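Local coordinates for protein acetaldehyde dehydrogenase (Acetylating) (Geobacillus thermoglucosidasius, PDB 5J78) that probably catalyses the reversible NAD-dependent conversion of acetaldehyde and coenzyme A to acetyl-CoA, at residues A[321-326]-A[363-368]; A[308-313]-A[356-361]; A[89-94]-A[265-270]; A[296-301]-A[343-348]. One frame throughout, in Å; residues are numbered along the deposited sequence. Where two conformers were deposited one is given.

Contact 1: A[321-326]-A[363-368]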
loop_
_atom_site.group_PDB
_atom_site.type_symbol
_atom_site.label_atom_id
_atom_site.label_comp_id
_atom_site.label_asym_id
_atom_site.label_seq_id
_atom_site.Cartn_x
_atom_site.Cartn_y
_atom_site.Cartn_z
ATOM N N ALA A 321 -4.613 23.236 18.084
ATOM C CA ALA A 321 -5.896 23.601 17.485
ATOM C C ALA A 321 -6.778 24.419 18.432
ATOM O O ALA A 321 -7.674 25.142 17.983
ATOM C CB ALA A 321 -6.651 22.341 17.034
ATOM N N LYS A 322 -6.532 24.319 19.737
ATOM C CA LYS A 322 -7.394 24.997 20.701
ATOM C C LYS A 322 -7.189 26.506 20.728
ATOM O O LYS A 322 -8.049 27.212 21.232
ATOM C CB LYS A 322 -7.197 24.407 22.102
ATOM C CG LYS A 322 -7.972 23.115 22.288
ATOM C CD LYS A 322 -7.425 22.272 23.422
ATOM C CE LYS A 322 -8.148 20.933 23.475
ATOM N NZ LYS A 322 -8.058 20.282 24.816
ATOM N N ILE A 323 -6.088 27.018 20.177
ATOM C CA ILE A 323 -5.945 28.475 20.077
ATOM C C ILE A 323 -6.320 29.026 18.708
ATOM O O ILE A 323 -6.411 30.235 18.544
ATOM C CB ILE A 323 -4.498 28.966 20.412
ATOM C CG1 ILE A 323 -3.480 28.550 19.336
ATOM C CG2 ILE A 323 -4.077 28.474 21.786
ATOM C CD1 ILE A 323 -2.201 29.365 19.385
ATOM N N VAL A 324 -6.505 28.162 17.719
ATOM C CA VAL A 324 -6.866 28.635 16.379
ATOM C C VAL A 324 -8.144 29.452 16.402
ATOM O O VAL A 324 -9.172 28.980 16.871
ATOM C CB VAL A 324 -7.064 27.461 15.392
ATOM C CG1 VAL A 324 -7.593 27.970 14.048
ATOM C CG2 VAL A 324 -5.757 26.702 15.220
ATOM N N GLY A 325 -8.080 30.675 15.887
ATOM C CA GLY A 325 -9.268 31.496 15.748
ATOM C C GLY A 325 -9.841 32.003 17.069
ATOM O O GLY A 325 -11.014 32.373 17.139
ATOM N N LYS A 326 -9.016 32.033 18.110
ATOM C CA LYS A 326 -9.468 32.478 19.436
ATOM C C LYS A 326 -9.138 33.942 19.715
ATOM O O LYS A 326 -8.075 34.437 19.340
ATOM C CB LYS A 326 -8.855 31.581 20.515
ATOM C CG LYS A 326 -9.351 30.138 20.449
ATOM C CD LYS A 326 -10.867 30.093 20.640
ATOM C CE LYS A 326 -11.397 28.682 20.795
ATOM N NZ LYS A 326 -12.878 28.704 20.967
ATOM N N LYS A 363 0.596 30.660 13.327
ATOM C CA LYS A 363 -0.150 30.584 14.587
ATOM C C LYS A 363 -1.668 30.602 14.411
ATOM O O LYS A 363 -2.400 30.230 15.335
ATOM C CB LYS A 363 0.304 31.739 15.506
ATOM C CG LYS A 363 1.781 31.590 15.904
ATOM C CD LYS A 363 2.394 32.841 16.533
ATOM C CE LYS A 363 2.596 33.957 15.534
ATOM N NZ LYS A 363 3.757 33.722 14.627
ATOM N N LEU A 364 -2.127 31.018 13.230
ATOM C CA LEU A 364 -3.552 31.016 12.886
ATOM C C LEU A 364 -4.395 31.572 14.037
ATOM O O LEU A 364 -5.421 31.015 14.417
ATOM C CB LEU A 364 -4.021 29.604 12.515
ATOM C CG LEU A 364 -3.633 29.094 11.111
ATOM C CD1 LEU A 364 -4.051 27.641 10.923
ATOM C CD2 LEU A 364 -4.236 29.947 10.010
ATOM N N SER A 365 -3.934 32.681 14.596
ATOM C CA SER A 365 -4.596 33.297 15.744
ATOM C C SER A 365 -3.994 34.687 15.943
ATOM O O SER A 365 -2.986 35.030 15.302
ATOM C CB SER A 365 -4.434 32.433 17.001
ATOM O OG SER A 365 -3.065 32.313 17.348
ATOM N N PRO A 366 -4.606 35.504 16.806
ATOM C CA PRO A 366 -4.159 36.892 16.924
ATOM C C PRO A 366 -2.895 37.001 17.784
ATOM O O PRO A 366 -2.853 37.698 18.803
ATOM C CB PRO A 366 -5.364 37.599 17.556
ATOM C CG PRO A 366 -6.473 36.620 17.536
ATOM C CD PRO A 366 -5.858 35.277 17.541
ATOM N N ILE A 367 -1.865 36.284 17.344
ATOM C CA ILE A 367 -0.522 36.353 17.900
ATOM C C ILE A 367 0.441 36.664 16.772
ATOM O O ILE A 367 0.389 36.050 15.704
ATOM C CB ILE A 367 -0.091 35.042 18.577
ATOM C CG1 ILE A 367 -1.124 34.630 19.615
ATOM C CG2 ILE A 367 1.290 35.203 19.196
ATOM C CD1 ILE A 367 -0.880 33.263 20.270
ATOM N N LEU A 368 1.353 37.580 17.045
ATOM C CA LEU A 368 2.260 38.114 16.059
ATOM C C LEU A 368 3.664 38.134 16.647
ATOM O O LEU A 368 3.852 38.642 17.753
ATOM C CB LEU A 368 1.793 39.520 15.668
ATOM C CG LEU A 368 2.239 40.137 14.360
ATOM C CD1 LEU A 368 1.969 39.216 13.164
ATOM C CD2 LEU A 368 1.521 41.459 14.181
#

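Contact 2: A[308-313]-A[356-361]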
loop_
_atom_site.group_PDB
_atom_site.type_symbol
_atom_site.label_atom_id
_atom_site.label_comp_id
_atom_site.label_asym_id
_atom_site.label_seq_id
_atom_site.Cartn_x
_atom_site.Cartn_y
_atom_site.Cartn_z
ATOM N N LYS A 308 4.703 31.536 28.994
ATOM C CA LYS A 308 3.400 30.937 29.264
ATOM C C LYS A 308 2.600 30.761 27.974
ATOM O O LYS A 308 2.007 29.703 27.747
ATOM C CB LYS A 308 2.611 31.782 30.265
ATOM C CG LYS A 308 3.100 31.609 31.705
ATOM C CD LYS A 308 2.316 32.471 32.692
ATOM C CE LYS A 308 2.866 32.345 34.103
ATOM N NZ LYS A 308 2.456 31.067 34.755
ATOM N N VAL A 309 2.577 31.789 27.129
ATOM C CA VAL A 309 1.836 31.690 25.877
ATOM C C VAL A 309 2.484 30.610 24.975
ATOM O O VAL A 309 1.779 29.795 24.384
ATOM C CB VAL A 309 1.768 33.049 25.156
ATOM C CG1 VAL A 309 1.147 32.903 23.737
ATOM C CG2 VAL A 309 0.953 34.021 25.969
ATOM N N ALA A 310 3.817 30.579 24.920
ATOM C CA ALA A 310 4.526 29.670 24.023
ATOM C C ALA A 310 4.195 28.237 24.329
ATOM O O ALA A 310 4.284 27.374 23.457
ATOM C CB ALA A 310 6.019 29.872 24.101
ATOM N N SER A 311 3.800 27.988 25.568
ATOM C CA SER A 311 3.534 26.635 26.037
ATOM C C SER A 311 2.253 26.060 25.472
ATOM O O SER A 311 2.085 24.842 25.420
ATOM C CB SER A 311 3.465 26.625 27.565
ATOM O OG SER A 311 4.618 27.239 28.097
ATOM N N ILE A 312 1.340 26.939 25.072
ATOM C CA ILE A 312 0.071 26.491 24.521
ATOM C C ILE A 312 -0.052 26.759 23.020
ATOM O O ILE A 312 -1.091 26.474 22.433
ATOM C CB ILE A 312 -1.114 27.154 25.260
ATOM C CG1 ILE A 312 -1.128 28.670 25.054
ATOM C CG2 ILE A 312 -1.049 26.827 26.747
ATOM C CD1 ILE A 312 -2.494 29.277 25.249
ATOM N N ILE A 313 0.993 27.309 22.406
ATOM C CA ILE A 313 0.972 27.561 20.969
ATOM C C ILE A 313 1.126 26.249 20.197
ATOM O O ILE A 313 0.466 26.060 19.179
ATOM C CB ILE A 313 2.056 28.560 20.544
ATOM C CG1 ILE A 313 1.568 29.970 20.859
ATOM C CG2 ILE A 313 2.358 28.471 19.030
ATOM C CD1 ILE A 313 2.572 31.051 20.590
ATOM N N GLU A 356 10.820 24.854 16.653
ATOM C CA GLU A 356 10.933 24.702 18.097
ATOM C C GLU A 356 10.834 26.043 18.807
ATOM O O GLU A 356 10.956 26.111 20.022
ATOM C CB GLU A 356 12.253 24.006 18.455
ATOM C CG GLU A 356 13.533 24.852 18.305
ATOM C CD GLU A 356 14.028 24.993 16.863
ATOM O OE1 GLU A 356 13.211 24.942 15.913
ATOM O OE2 GLU A 356 15.255 25.158 16.680
ATOM N N TYR A 357 10.655 27.101 18.020
ATOM C CA TYR A 357 10.417 28.451 18.517
ATOM C C TYR A 357 8.979 28.828 18.169
ATOM O O TYR A 357 8.716 29.418 17.115
ATOM C CB TYR A 357 11.402 29.432 17.915
ATOM C CG TYR A 357 12.820 29.164 18.351
ATOM C CD1 TYR A 357 13.315 29.716 19.523
ATOM C CD2 TYR A 357 13.660 28.345 17.607
ATOM C CE1 TYR A 357 14.606 29.471 19.940
ATOM C CE2 TYR A 357 14.962 28.094 18.021
ATOM C CZ TYR A 357 15.424 28.666 19.186
ATOM O OH TYR A 357 16.707 28.431 19.603
ATOM N N PRO A 358 8.038 28.467 19.051
ATOM C CA PRO A 358 6.610 28.529 18.726
ATOM C C PRO A 358 6.108 29.878 18.242
ATOM O O PRO A 358 5.058 29.920 17.595
ATOM C CB PRO A 358 5.944 28.153 20.046
ATOM C CG PRO A 358 6.961 27.307 20.745
ATOM C CD PRO A 358 8.269 27.919 20.402
ATOM N N PHE A 359 6.819 30.963 18.519
ATOM C CA PHE A 359 6.347 32.255 18.054
ATOM C C PHE A 359 6.730 32.484 16.589
ATOM O O PHE A 359 6.173 33.358 15.932
ATOM C CB PHE A 359 6.881 33.377 18.948
ATOM C CG PHE A 359 6.111 33.538 20.233
ATOM C CD1 PHE A 359 4.926 34.241 20.254
ATOM C CD2 PHE A 359 6.572 32.983 21.413
ATOM C CE1 PHE A 359 4.201 34.392 21.441
ATOM C CE2 PHE A 359 5.853 33.130 22.590
ATOM C CZ PHE A 359 4.661 33.832 22.595
ATOM N N SER A 360 7.662 31.692 16.071
ATOM C CA SER A 360 8.103 31.862 14.688
ATOM C C SER A 360 7.265 31.053 13.687
ATOM O O SER A 360 7.386 31.283 12.487
ATOM C CB SER A 360 9.571 31.471 14.529
ATOM O OG SER A 360 9.728 30.078 14.679
ATOM N N ILE A 361 6.436 30.120 14.168
ATOM C CA ILE A 361 5.606 29.304 13.273
ATOM C C ILE A 361 4.276 29.989 12.953
ATOM O O ILE A 361 3.981 31.095 13.460
ATOM C CB ILE A 361 5.335 27.884 13.862
ATOM C CG1 ILE A 361 4.370 27.908 15.066
ATOM C CG2 ILE A 361 6.649 27.230 14.255
ATOM C CD1 ILE A 361 3.743 26.548 15.389
#

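Contact 3: A[89-94]-A[265-270]. With ACT (acetate ion), chain I.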
loop_
_atom_site.group_PDB
_atom_site.type_symbol
_atom_site.label_atom_id
_atom_site.label_comp_id
_atom_site.label_asym_id
_atom_site.label_seq_id
_atom_site.Cartn_x
_atom_site.Cartn_y
_atom_site.Cartn_z
ATOM N N VAL A 89 -18.536 36.224 14.268
ATOM C CA VAL A 89 -19.600 36.243 13.275
ATOM C C VAL A 89 -19.532 37.422 12.292
ATOM O O VAL A 89 -19.862 37.272 11.134
ATOM C CB VAL A 89 -20.970 36.238 13.957
ATOM C CG1 VAL A 89 -22.108 36.178 12.917
ATOM C CG2 VAL A 89 -21.071 35.037 14.866
ATOM N N GLU A 90 -19.107 38.580 12.777
ATOM C CA GLU A 90 -18.943 39.767 11.943
ATOM C C GLU A 90 -17.965 39.495 10.782
ATOM O O GLU A 90 -18.270 39.715 9.598
ATOM C CB GLU A 90 -18.446 40.928 12.823
ATOM C CG GLU A 90 -18.599 42.328 12.237
ATOM C CD GLU A 90 -18.330 43.427 13.266
ATOM O OE1 GLU A 90 -18.385 43.153 14.488
ATOM O OE2 GLU A 90 -18.057 44.571 12.848
ATOM N N ASP A 91 -16.794 38.991 11.132
ATOM C CA ASP A 91 -15.727 38.786 10.160
ATOM C C ASP A 91 -16.091 37.597 9.254
ATOM O O ASP A 91 -15.894 37.666 8.040
ATOM C CB ASP A 91 -14.388 38.597 10.880
ATOM C CG ASP A 91 -13.937 39.874 11.636
ATOM O OD1 ASP A 91 -14.553 40.944 11.418
ATOM O OD2 ASP A 91 -12.964 39.822 12.426
ATOM N N LYS A 92 -16.697 36.550 9.804
ATOM C CA LYS A 92 -17.093 35.416 8.960
ATOM C C LYS A 92 -18.154 35.855 7.960
ATOM O O LYS A 92 -18.182 35.356 6.817
ATOM C CB LYS A 92 -17.578 34.232 9.789
ATOM C CG LYS A 92 -16.424 33.438 10.437
ATOM C CD LYS A 92 -16.797 31.987 10.717
ATOM C CE LYS A 92 -15.755 31.226 11.515
ATOM N NZ LYS A 92 -14.484 30.997 10.798
ATOM N N THR A 93 -18.989 36.818 8.355
ATOM C CA THR A 93 -20.045 37.316 7.471
ATOM C C THR A 93 -19.391 38.058 6.297
ATOM O O THR A 93 -19.789 37.896 5.145
ATOM C CB THR A 93 -21.062 38.250 8.223
ATOM O OG1 THR A 93 -21.755 37.507 9.244
ATOM C CG2 THR A 93 -22.102 38.793 7.264
ATOM N N LEU A 94 -18.386 38.868 6.610
ATOM C CA LEU A 94 -17.600 39.575 5.610
ATOM C C LEU A 94 -16.878 38.604 4.680
ATOM O O LEU A 94 -16.814 38.819 3.470
ATOM C CB LEU A 94 -16.576 40.483 6.277
ATOM C CG LEU A 94 -17.130 41.722 6.971
ATOM C CD1 LEU A 94 -16.020 42.456 7.724
ATOM C CD2 LEU A 94 -17.792 42.649 5.956
ATOM N N LYS A 265 -4.592 40.964 10.481
ATOM C CA LYS A 265 -4.182 39.918 11.425
ATOM C C LYS A 265 -5.328 39.442 12.308
ATOM O O LYS A 265 -5.463 38.246 12.573
ATOM C CB LYS A 265 -3.026 40.421 12.296
ATOM C CG LYS A 265 -2.592 39.488 13.415
ATOM C CD LYS A 265 -2.290 38.091 12.906
ATOM C CE LYS A 265 -1.411 37.365 13.851
ATOM N NZ LYS A 265 -1.163 35.968 13.373
ATOM N N THR A 266 -6.160 40.377 12.757
ATOM C CA THR A 266 -7.226 40.027 13.685
ATOM C C THR A 266 -8.510 39.641 12.952
ATOM O O THR A 266 -9.501 39.294 13.581
ATOM C CB THR A 266 -7.511 41.190 14.673
ATOM O OG1 THR A 266 -8.028 42.328 13.964
ATOM C CG2 THR A 266 -6.227 41.575 15.408
ATOM N N PHE A 267 -8.492 39.690 11.624
ATOM C CA PHE A 267 -9.687 39.346 10.864
ATOM C C PHE A 267 -10.039 37.875 11.094
ATOM O O PHE A 267 -9.215 36.979 10.913
ATOM C CB PHE A 267 -9.493 39.636 9.374
ATOM C CG PHE A 267 -10.714 39.345 8.532
ATOM C CD1 PHE A 267 -11.720 40.293 8.389
ATOM C CD2 PHE A 267 -10.837 38.139 7.854
ATOM C CE1 PHE A 267 -12.851 40.041 7.597
ATOM C CE2 PHE A 267 -11.966 37.869 7.061
ATOM C CZ PHE A 267 -12.978 38.827 6.940
ATOM N N ASP A 268 -11.276 37.656 11.518
ATOM C CA ASP A 268 -11.748 36.352 11.960
ATOM C C ASP A 268 -10.825 35.714 12.994
ATOM O O ASP A 268 -10.648 34.492 13.017
ATOM C CB ASP A 268 -11.913 35.425 10.759
ATOM C CG ASP A 268 -12.916 34.319 11.022
ATOM O OD1 ASP A 268 -13.864 34.568 11.802
ATOM O OD2 ASP A 268 -12.772 33.216 10.445
ATOM N N TYR A 269 -10.255 36.547 13.862
ATOM C CA TYR A 269 -9.234 36.109 14.812
ATOM C C TYR A 269 -8.083 35.288 14.172
ATOM O O TYR A 269 -7.578 34.357 14.780
ATOM C CB TYR A 269 -9.886 35.302 15.949
ATOM C CG TYR A 269 -10.863 36.103 16.787
ATOM C CD1 TYR A 269 -10.672 37.467 17.007
ATOM C CD2 TYR A 269 -11.971 35.496 17.363
ATOM C CE1 TYR A 269 -11.551 38.192 17.756
ATOM C CE2 TYR A 269 -12.859 36.217 18.134
ATOM C CZ TYR A 269 -12.634 37.563 18.322
ATOM O OH TYR A 269 -13.508 38.287 19.061
ATOM N N GLY A 270 -7.660 35.658 12.965
ATOM C CA GLY A 270 -6.405 35.174 12.394
ATOM C C GLY A 270 -6.437 33.803 11.717
ATOM O O GLY A 270 -5.392 33.139 11.572
HETATM C C ACT I . -16.062 31.211 6.972
HETATM O O ACT I . -15.141 31.176 7.809
HETATM O OXT ACT I . -15.871 30.669 5.896
HETATM C CH3 ACT I . -17.346 31.932 7.233
HETATM O O HOH W 1 -11.506 41.717 13.814
#

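Contact 4: A[296-301]-A[343-348]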
loop_
_atom_site.group_PDB
_atom_site.type_symbol
_atom_site.label_atom_id
_atom_site.label_comp_id
_atom_site.label_asym_id
_atom_site.label_seq_id
_atom_site.Cartn_x
_atom_site.Cartn_y
_atom_site.Cartn_z
ATOM N N GLN A 296 -2.940 51.061 19.059
ATOM C CA GLN A 296 -4.027 50.503 18.253
ATOM C C GLN A 296 -4.509 49.134 18.772
ATOM O O GLN A 296 -5.295 48.447 18.104
ATOM C CB GLN A 296 -3.585 50.398 16.779
ATOM C CG GLN A 296 -3.349 51.756 16.102
ATOM C CD GLN A 296 -3.296 51.712 14.564
ATOM O OE1 GLN A 296 -4.063 50.990 13.917
ATOM N NE2 GLN A 296 -2.397 52.509 13.977
ATOM N N GLY A 297 -4.034 48.729 19.951
ATOM C CA GLY A 297 -4.615 47.584 20.638
ATOM C C GLY A 297 -3.736 46.369 20.831
ATOM O O GLY A 297 -4.210 45.333 21.308
ATOM N N ALA A 298 -2.457 46.481 20.492
ATOM C CA ALA A 298 -1.527 45.365 20.696
ATOM C C ALA A 298 -1.043 45.307 22.139
ATOM O O ALA A 298 -0.738 46.337 22.725
ATOM C CB ALA A 298 -0.322 45.478 19.761
ATOM N N TYR A 299 -0.945 44.093 22.675
ATOM C CA TYR A 299 -0.345 43.831 23.971
ATOM C C TYR A 299 0.992 43.093 23.844
ATOM O O TYR A 299 1.033 41.921 23.458
ATOM C CB TYR A 299 -1.312 43.004 24.830
ATOM C CG TYR A 299 -0.863 42.814 26.259
ATOM C CD1 TYR A 299 -0.058 41.740 26.618
ATOM C CD2 TYR A 299 -1.256 43.701 27.255
ATOM C CE1 TYR A 299 0.363 41.554 27.944
ATOM C CE2 TYR A 299 -0.840 43.527 28.591
ATOM C CZ TYR A 299 -0.033 42.450 28.925
ATOM O OH TYR A 299 0.387 42.262 30.235
ATOM N N PHE A 300 2.083 43.775 24.172
ATOM C CA PHE A 300 3.412 43.167 24.133
ATOM C C PHE A 300 3.695 42.330 25.373
ATOM O O PHE A 300 3.736 42.851 26.494
ATOM C CB PHE A 300 4.492 44.238 23.994
ATOM C CG PHE A 300 4.631 44.769 22.611
ATOM C CD1 PHE A 300 3.708 45.663 22.104
ATOM C CD2 PHE A 300 5.695 44.378 21.810
ATOM C CE1 PHE A 300 3.833 46.153 20.825
ATOM C CE2 PHE A 300 5.835 44.869 20.532
ATOM C CZ PHE A 300 4.908 45.755 20.033
ATOM N N LEU A 301 3.903 41.035 25.155
ATOM C CA LEU A 301 4.174 40.090 26.232
ATOM C C LEU A 301 5.566 40.299 26.815
ATOM O O LEU A 301 6.504 40.556 26.074
ATOM C CB LEU A 301 4.066 38.648 25.725
ATOM C CG LEU A 301 2.774 38.205 25.050
ATOM C CD1 LEU A 301 2.961 36.825 24.426
ATOM C CD2 LEU A 301 1.618 38.190 26.043
ATOM N N VAL A 343 -7.633 44.554 24.478
ATOM C CA VAL A 343 -6.501 44.079 23.682
ATOM C C VAL A 343 -6.986 43.421 22.378
ATOM O O VAL A 343 -7.897 42.606 22.397
ATOM C CB VAL A 343 -5.642 43.085 24.481
ATOM C CG1 VAL A 343 -4.588 42.419 23.592
ATOM C CG2 VAL A 343 -4.966 43.783 25.640
ATOM N N LYS A 344 -6.381 43.779 21.248
ATOM C CA LYS A 344 -6.801 43.218 19.946
ATOM C C LYS A 344 -5.879 42.120 19.430
ATOM O O LYS A 344 -6.291 41.271 18.630
ATOM C CB LYS A 344 -6.894 44.315 18.893
ATOM C CG LYS A 344 -8.194 45.114 18.958
ATOM C CD LYS A 344 -8.131 46.287 17.996
ATOM C CE LYS A 344 -9.454 46.548 17.284
ATOM N NZ LYS A 344 -9.227 46.954 15.855
ATOM N N LEU A 345 -4.630 42.149 19.867
ATOM C CA LEU A 345 -3.673 41.128 19.476
ATOM C C LEU A 345 -2.522 41.123 20.447
ATOM O O LEU A 345 -2.189 42.150 21.039
ATOM C CB LEU A 345 -3.168 41.355 18.042
ATOM C CG LEU A 345 -2.272 42.564 17.755
ATOM C CD1 LEU A 345 -1.648 42.464 16.367
ATOM C CD2 LEU A 345 -3.058 43.848 17.871
ATOM N N LEU A 346 -1.956 39.938 20.622
ATOM C CA LEU A 346 -0.736 39.717 21.364
ATOM C C LEU A 346 0.472 39.770 20.462
ATOM O O LEU A 346 0.467 39.171 19.387
ATOM C CB LEU A 346 -0.781 38.344 22.040
ATOM C CG LEU A 346 -2.019 38.044 22.872
ATOM C CD1 LEU A 346 -1.870 36.674 23.558
ATOM C CD2 LEU A 346 -2.231 39.155 23.916
ATOM N N VAL A 347 1.514 40.454 20.922
ATOM C CA VAL A 347 2.771 40.576 20.199
ATOM C C VAL A 347 3.922 40.105 21.089
ATOM O O VAL A 347 3.903 40.297 22.308
ATOM C CB VAL A 347 3.034 42.016 19.751
ATOM C CG1 VAL A 347 4.364 42.105 19.002
ATOM C CG2 VAL A 347 1.885 42.536 18.906
ATOM N N ALA A 348 4.918 39.480 20.472
ATOM C CA ALA A 348 6.061 38.921 21.193
ATOM C C ALA A 348 7.342 39.161 20.427
ATOM O O ALA A 348 7.528 38.646 19.311
ATOM C CB ALA A 348 5.879 37.426 21.435
HETATM O O HOH W 2 -7.332 49.044 16.417
#

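Contact 1: A[321-326]-A[363-368]
The Leu-364 peptide carbonyl receives the N-H of Gly-325 in its own plane: Gly-325 N to Leu-364 O is 3.1 Å, with an angle of 154° at the hydrogen. A weaker CA-H contact reaches the same oxygen, Val-324 CA lying 3.4 Å from Leu-364 O. The carbonyl of Lys-363 is met from above its plane by the hydroxyl of Ser-365, with Ser-365 OG to Lys-363 O 3.0 Å. The puckered ring of Pro-366 brings its CD to 3.0 Å from Lys-326 O, with CG close by.

Ser-365 OG sits between the backbone N and the carbonyl carbon (chi1 62°), which turns it back over Lys-363. Its CB lies 3.3 Å from Ile-323 O, and its OG is 3.7 Å from Ile-323 CD1. That same methyl meets Ile-367 CD1 at 4.2 Å, so the contact is oily on this side. With an alanine in place of Ser-365, Lys-363 O would probably lose its hydroxyl partner and a small gap would open beside Ile-323 CD1.

Lys-363 NZ is held by the carbonyls of Phe-359, Ile-361 and Gln-277. Lys-326 NZ goes to Gly-85 O.

Residues 323 to 326 form a type II beta turn with Gly-325 at the positive-phi corner, and Pro-366 centres an inverse gamma turn. The contact is thus turn against turn, at the entry to strand 367-373 of the parallel sheet in this aldehyde dehydrogenase fold.

Contact 2: A[308-313]-A[356-361]
Ala-310 and Pro-358 bring the two backbones closest, with CA atoms 5.8 Å apart. One segment belongs to helix 303-313. The other is a loop in which residues 358 to 360 take helical angles without forming a regular helix. No hydrogen bond crosses between them, and the contact is apolar.

Phe-359 and Ile-313 carry most of the contact. Phe-359 CG stands anti to the carbonyl carbon (chi1 -80°), and the ring reaches out to three helix residues. Ile-313 CD1 lies over one face, 3.9 Å from the ring centroid and 16° off the normal, a CH-pi contact displaced toward the rim. Ala-310 CB comes obliquely to CE2 of Phe-359 at 3.6 Å. Val-309 CG1 is also oblique, 3.8 Å from Phe-359 CZ.

Ile-313 uses its other branch on the proline. Its CG2 lies 3.7 Å from Pro-358 CB and 3.4 Å from Pro-358 O, and it also approaches Ile-361 CD1. The loop is braced from within. Tyr-357 O takes bonds from both the N and the OG of Ser-360, and Ser-360 OG lies 2.7 Å from Tyr-357 O, on a lone pair.

Strand 367-373 lies against this packing: Ile-367 touches Val-309, Ile-313 and Phe-359. Helix 328-335 meets the helix through Val-309 and Ile-312, and Met-314 of strand 314-315 packs on Pro-358 and Ile-361.

Contact 3: A[89-94]-A[265-270]
Two carboxylates carry the polar side of this contact, Asp-91 on the helix and Asp-268 on the loop. The N-H of Asp-268 bonds Asp-91 OD2 at 2.9 Å with an angle of 154°. It arrives on the anti side of that oxygen, out of the carboxylate plane. A water also donates to Asp-91 OD2 and to Thr-266 O, a second link between the segments.

The salt bridge joins Lys-92 NZ to the syn lone pair of Asp-268 OD2 at 2.8 Å. The lysine chain runs extended and then bends at its end (chi4 -67°), which turns NZ to the carboxylate. The same NZ donates to an oxygen of an acetate, probably from the crystallisation liquor, at 3.1 Å. Lys-95 binds both this acetate and Asp-268 OD2, Ser-145 also bonds the acetate, and Thr-271 the aspartate. Replacing Lys-92 by a methionine would probably leave Asp-268 with less positive charge to balance it and the acetate with one donor fewer.

The ring contacts centre on Phe-267. Asp-91 CB lies over one face, a CH-pi contact 4.1 Å from the centroid, and the carboxylate stacks almost flat on the ring, the planes 14° apart. The apolar contact is Leu-94 CB, at the ring edge, 4.0 Å from Phe-267 CE1.

The contact ties the start of helix 89-107 to the loop between helix 254-265 and strand 276-282. The same loop holds Cys-273, oxidised to a sulfinic acid and probably the family's catalytic cysteine. Helix 55-84 packs along Lys-92, Phe-426 meets the Phe-267 ring edge-to-face, and Lys-475 of the second subunit packs on Asp-91.

Contact 4: A[296-301]-A[343-348]
Strand 298-300, outermost in the parallel sheet within this chain, pairs with strand 345-349 through Ala-298 with Leu-345, Tyr-299 with Leu-346 and Phe-300 with Val-347. The short axes diverge by 35°. Three hydrogen bonds alternate along the ladder. Tyr-299 N lies 2.8 Å from Leu-345 O. Val-347 N then reaches Tyr-299 O at 3.0 Å. Leu-301 N closes the series on Val-347 O at 2.9 Å. The first and last run nearly straight on from the carbonyl. The middle donor stands above its carbonyl plane.

Before the strands begin, Lys-344 N bonds Gly-297 O at 2.7 Å. Gly-297 has positive phi and is the C-prime residue of a Schellman motif ending helix 286-295. A CB here would probably crowd Lys-344 CD and the preceding carbonyl O. The helices between the paired strands make this a beta-alpha-beta crossover of the aldehyde dehydrogenase fold.

On one sheet face, Ala-298 CB packs against Leu-345 CD2 at 3.7 Å and against Val-347 CG2. Phe-300 and Val-347 lie side by side, the valine under the ring face with CG1 3.5 Å from Phe-300 CE2. The chi1 of Val-347 (180°) puts CG1 opposite the backbone N and carries it under the ring. On the other face Tyr-299 CB touches Val-343 CG1 at 3.6 Å and also Leu-346 CD2, while the tyrosine hydroxyl bonds Glu-305. A water bridges Gln-296 O and Lys-344 NZ.

Overall arrangement
Contacts 1, 2 and 3 are buried, and contact 4 is partly buried. Contacts 1, 2 and 4 gather round the parallel sheet. Contact 4 is the sheet itself at its outer strand. Contact 1 sits at the entry to the next strand: Pro-366 O and Leu-368 N probably hydrogen-bond Leu-346. Contact 2 lies beside both and is apolar, with Phe-359 packing on Ile-367, Leu-301 and Ala-348. Contact 3 lies nearest the chain centre. It differs in chemistry, relying on a salt bridge and a carboxylate on a ring, and the second subunit packs against it. Its Lys-265 reaches Ser-365 O of contact 1, and Thr-266 touches Lys-344 and Leu-345 of contact 4. Contacts 2 and 3 do not touch.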